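Similar to sp|P32453 Saccharomyces cerevisiae YNL315c ATP11 (Candida glabrata CBS 138, PDB 2P4F) probably acts as a mitochondrial chaperone that binds unfolded protein, as in yeast Atp11, which assists assembly of the F1 part of ATP synthase. Local coordinates at residues Q187-G190 against V194-L197; L221-A224 against V230-N233. All coordinates share one frame; numbering follows the deposited sequence.

Contact 1 (Q187-G190 against V194-L197); sequences QFAG and VHCL
Q187 and H195 face each other as a hydrogen-bonded antiparallel pair and tie the two strands together twice. Q187 N gives its hydrogen to H195 O at 2.8 Å, and H195 N returns a bond to Q187 O at 2.7 Å; both are close to straight, the second with an N-H...O angle of 174°. One residue on, F188 and V194 form a non-hydrogen-bonded pair on the other face of the sheet. Their side chains run alongside each other, and V194 CG1, anti to the backbone N (chi1 176°), is the branch nearest the phenyl ring, coming obliquely to F188 CE1 at 3.7 Å. Back on the Q187 and H195 face, the methyl of A189 sits over one face of the imidazole in a CH-pi contact, with A189 CB 4.1 Å from the H195 ring centroid. The glutamine chain crosses L197 at about a right angle, laying Q187 OE1 3.5 Å from L197 CD1. The imidazole is held from outside the hairpin as well: H195 NE2 is hydrogen-bonded to Q218 NE2, and Y99 touches both H195 and A189. A189 and G190 together oppose the residue just before V194, a classic beta bulge close to the hairpin turn. Strand 215-220 flanks strand 193-200 on its far edge, with V194 and C196 hydrogen-bonded through their backbones to F219 and I217, respectively; helix 140-153 packs on the F188 and V194 face, A151 and V152 against F188 and Y148 against V194.

Contact 2 (L221-A224 against V230-N233); sequences LDLA and VLMN
L221 and V230 meet without any flat group between them, and so do L223 and L231: methyls alone make this contact. The flat amide nearby, that of N233, turns to other partners, N233 OD1 to H220 NE2 and N233 ND2 to Q218 OE1. L221 and V230 lie side by side and point the same way. With the leucine chain extended to CD1 (chi2 -174°), its other branch is the one turned to the valine: L221 CD2 sits 3.7 Å from V230 CG2 and 3.8 Å from V230 CG1, lodged against both methyls. The second pair is looser, L223 CD1 standing 4.4 Å from L231 CD1. What carries L221 and L223 to their places is a type I beta turn, closed by A224 N bonding L221 O at 2.9 Å; L223 then serves as N-cap residue of helix 224-227. The turn thus bends the chain from strand 215-220 into the short helix that leads to strand 229-236. The two pairs meet different helices: F144 and Y148 of helix 140-153 pack on L221 and Y140 of the same helix on V230, while V119 of helix 116-126 and L102 of helix 102-105 touch L223 and L231.

How the contacts relate
Both contacts reach the same antiparallel sheet: contact 1 pairs two of its strands, contact 2 sets a turn against one. Contact 1 lies near the surface and contact 2 is buried between helices. Contact 1 is a true hairpin pairing, fixed by backbone hydrogen bonds with mixed polar and apolar side chains; contact 2 works through aliphatic branches alone. They touch directly where V194 CG2 meets L221 CD1 at 4.1 Å, so the two branches of L221 serve one contact each. Helix 140-153, through Y148, packs on V194 and L221 alike. A polar link also joins them: Q218 is hydrogen-bonded through NE2 to H195 NE2 and through OE1 to N233 ND2.

Contact 1 (Q187-G190 against V194-L197)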
loop_
_atom_site.group_PDB
_atom_site.type_symbol
_atom_site.label_atom_id
_atom_site.label_comp_id
_atom_site.label_asym_id
_atom_site.label_seq_id
_atom_site.Cartn_x
_atom_site.Cartn_y
_atom_site.Cartn_z
ATOM N N GLN A 187 -5.892 0.883 6.456
ATOM C CA GLN A 187 -6.655 0.307 7.557
ATOM C C GLN A 187 -5.690 -0.391 8.510
ATOM O O GLN A 187 -4.834 -1.216 8.082
ATOM C CB GLN A 187 -7.709 -0.677 7.030
ATOM C CG GLN A 187 -8.738 0.101 6.233
ATOM C CD GLN A 187 -10.088 -0.557 6.301
ATOM O OE1 GLN A 187 -10.162 -1.795 6.250
ATOM N NE2 GLN A 187 -11.088 0.300 6.419
ATOM N N PHE A 188 -5.800 -0.077 9.783
ATOM C CA PHE A 188 -4.878 -0.607 10.801
ATOM C C PHE A 188 -5.603 -1.770 11.441
ATOM O O PHE A 188 -6.470 -1.572 12.283
ATOM C CB PHE A 188 -4.481 0.546 11.751
ATOM C CG PHE A 188 -3.800 1.601 10.872
ATOM C CD1 PHE A 188 -2.459 1.491 10.548
ATOM C CD2 PHE A 188 -4.512 2.653 10.338
ATOM C CE1 PHE A 188 -1.815 2.385 9.700
ATOM C CE2 PHE A 188 -3.907 3.561 9.482
ATOM C CZ PHE A 188 -2.574 3.404 9.154
ATOM N N ALA A 189 -5.299 -2.981 11.012
ATOM C CA ALA A 189 -6.053 -4.152 11.418
ATOM C C ALA A 189 -5.593 -4.561 12.803
ATOM O O ALA A 189 -6.376 -4.931 13.691
ATOM C CB ALA A 189 -5.792 -5.273 10.410
ATOM N N GLY A 190 -4.306 -4.494 13.020
ATOM C CA GLY A 190 -3.808 -4.831 14.347
ATOM C C GLY A 190 -2.390 -4.303 14.518
ATOM O O GLY A 190 -1.831 -3.694 13.603
ATOM N N VAL A 194 -1.065 -4.094 8.727
ATOM C CA VAL A 194 -1.570 -2.828 8.157
ATOM C C VAL A 194 -2.043 -3.114 6.764
ATOM O O VAL A 194 -1.340 -3.836 6.023
ATOM C CB VAL A 194 -0.438 -1.782 8.148
ATOM C CG1 VAL A 194 -0.926 -0.488 7.464
ATOM C CG2 VAL A 194 0.039 -1.497 9.578
ATOM N N HIS A 195 -3.230 -2.636 6.386
ATOM C CA HIS A 195 -3.752 -2.917 5.057
ATOM C C HIS A 195 -3.826 -1.633 4.226
ATOM O O HIS A 195 -4.092 -0.564 4.796
ATOM C CB HIS A 195 -5.177 -3.482 5.154
ATOM C CG HIS A 195 -5.236 -4.812 5.853
ATOM N ND1 HIS A 195 -6.458 -5.358 6.196
ATOM C CD2 HIS A 195 -4.275 -5.715 6.190
ATOM C CE1 HIS A 195 -6.199 -6.554 6.747
ATOM N NE2 HIS A 195 -4.889 -6.813 6.774
ATOM N N CYS A 196 -3.651 -1.760 2.929
ATOM C CA CYS A 196 -3.890 -0.643 2.011
ATOM C C CYS A 196 -4.908 -1.135 0.999
ATOM O O CYS A 196 -4.631 -2.187 0.341
ATOM C CB CYS A 196 -2.549 -0.218 1.367
ATOM S SG CYS A 196 -2.840 1.206 0.257
ATOM N N LEU A 197 -6.066 -0.511 0.842
ATOM C CA LEU A 197 -7.147 -0.958 -0.004
ATOM C C LEU A 197 -7.326 0.061 -1.129
ATOM O O LEU A 197 -7.394 1.271 -0.817
ATOM C CB LEU A 197 -8.450 -1.029 0.789
ATOM C CG LEU A 197 -8.419 -1.788 2.144
ATOM C CD1 LEU A 197 -9.838 -1.796 2.721
ATOM C CD2 LEU A 197 -7.828 -3.162 1.993
#

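Contact 2 (L221-A224 against V230-N233)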
loop_
_atom_site.group_PDB
_atom_site.type_symbol
_atom_site.label_atom_id
_atom_site.label_comp_id
_atom_site.label_asym_id
_atom_site.label_seq_id
_atom_site.Cartn_x
_atom_site.Cartn_y
_atom_site.Cartn_z
ATOM N N LEU A 221 4.179 -6.613 10.102
ATOM C CA LEU A 221 5.257 -5.973 10.861
ATOM C C LEU A 221 5.853 -6.862 11.935
ATOM O O LEU A 221 6.654 -6.432 12.749
ATOM C CB LEU A 221 4.684 -4.702 11.555
ATOM C CG LEU A 221 3.909 -3.740 10.647
ATOM C CD1 LEU A 221 3.570 -2.516 11.495
ATOM C CD2 LEU A 221 4.655 -3.397 9.377
ATOM N N ASP A 222 5.463 -8.139 11.984
ATOM C CA ASP A 222 5.822 -9.082 13.016
ATOM C C ASP A 222 7.341 -9.227 13.135
ATOM O O ASP A 222 7.807 -9.569 14.253
ATOM C CB ASP A 222 5.197 -10.455 12.712
ATOM C CG ASP A 222 3.701 -10.348 12.453
ATOM O OD1 ASP A 222 2.947 -10.996 13.260
ATOM O OD2 ASP A 222 3.228 -9.716 11.461
ATOM N N LEU A 223 8.089 -9.052 12.045
ATOM C CA LEU A 223 9.545 -9.213 12.099
ATOM C C LEU A 223 10.251 -7.878 12.093
ATOM O O LEU A 223 11.490 -7.757 11.889
ATOM C CB LEU A 223 9.996 -10.018 10.853
ATOM C CG LEU A 223 9.266 -11.349 10.723
ATOM C CD1 LEU A 223 9.829 -12.126 9.514
ATOM C CD2 LEU A 223 9.348 -12.115 12.020
ATOM N N ALA A 224 9.497 -6.795 12.276
ATOM C CA ALA A 224 10.087 -5.469 12.167
ATOM C C ALA A 224 11.082 -5.247 13.303
ATOM O O ALA A 224 12.184 -4.739 13.107
ATOM C CB ALA A 224 9.020 -4.373 12.205
ATOM N N VAL A 230 9.660 -5.783 6.775
ATOM C CA VAL A 230 8.195 -5.803 6.617
ATOM C C VAL A 230 7.874 -6.693 5.447
ATOM O O VAL A 230 8.505 -6.516 4.372
ATOM C CB VAL A 230 7.645 -4.366 6.397
ATOM C CG1 VAL A 230 6.177 -4.377 6.048
ATOM C CG2 VAL A 230 7.953 -3.562 7.659
ATOM N N LEU A 231 6.971 -7.633 5.587
ATOM C CA LEU A 231 6.620 -8.552 4.483
ATOM C C LEU A 231 5.308 -8.057 3.894
ATOM O O LEU A 231 4.332 -7.823 4.656
ATOM C CB LEU A 231 6.476 -9.973 5.037
ATOM C CG LEU A 231 7.819 -10.579 5.520
ATOM C CD1 LEU A 231 7.512 -12.051 5.810
ATOM C CD2 LEU A 231 8.923 -10.423 4.547
ATOM N N MET A 232 5.259 -7.897 2.558
ATOM C CA MET A 232 4.035 -7.403 1.908
ATOM C C MET A 232 3.429 -8.416 0.991
ATOM O O MET A 232 4.226 -9.070 0.281
ATOM C CB MET A 232 4.408 -6.143 1.087
ATOM C CG MET A 232 3.172 -5.499 0.470
ATOM S SD MET A 232 3.653 -4.277 -0.808
ATOM C CE MET A 232 3.847 -5.401 -2.193
ATOM N N ASN A 233 2.132 -8.615 1.047
ATOM C CA ASN A 233 1.457 -9.462 0.071
ATOM C C ASN A 233 0.225 -8.688 -0.397
ATOM O O ASN A 233 -0.509 -8.153 0.423
ATOM C CB ASN A 233 1.055 -10.844 0.590
ATOM C CG ASN A 233 0.193 -10.777 1.833
ATOM O OD1 ASN A 233 0.713 -10.441 2.895
ATOM N ND2 ASN A 233 -1.096 -11.089 1.849
#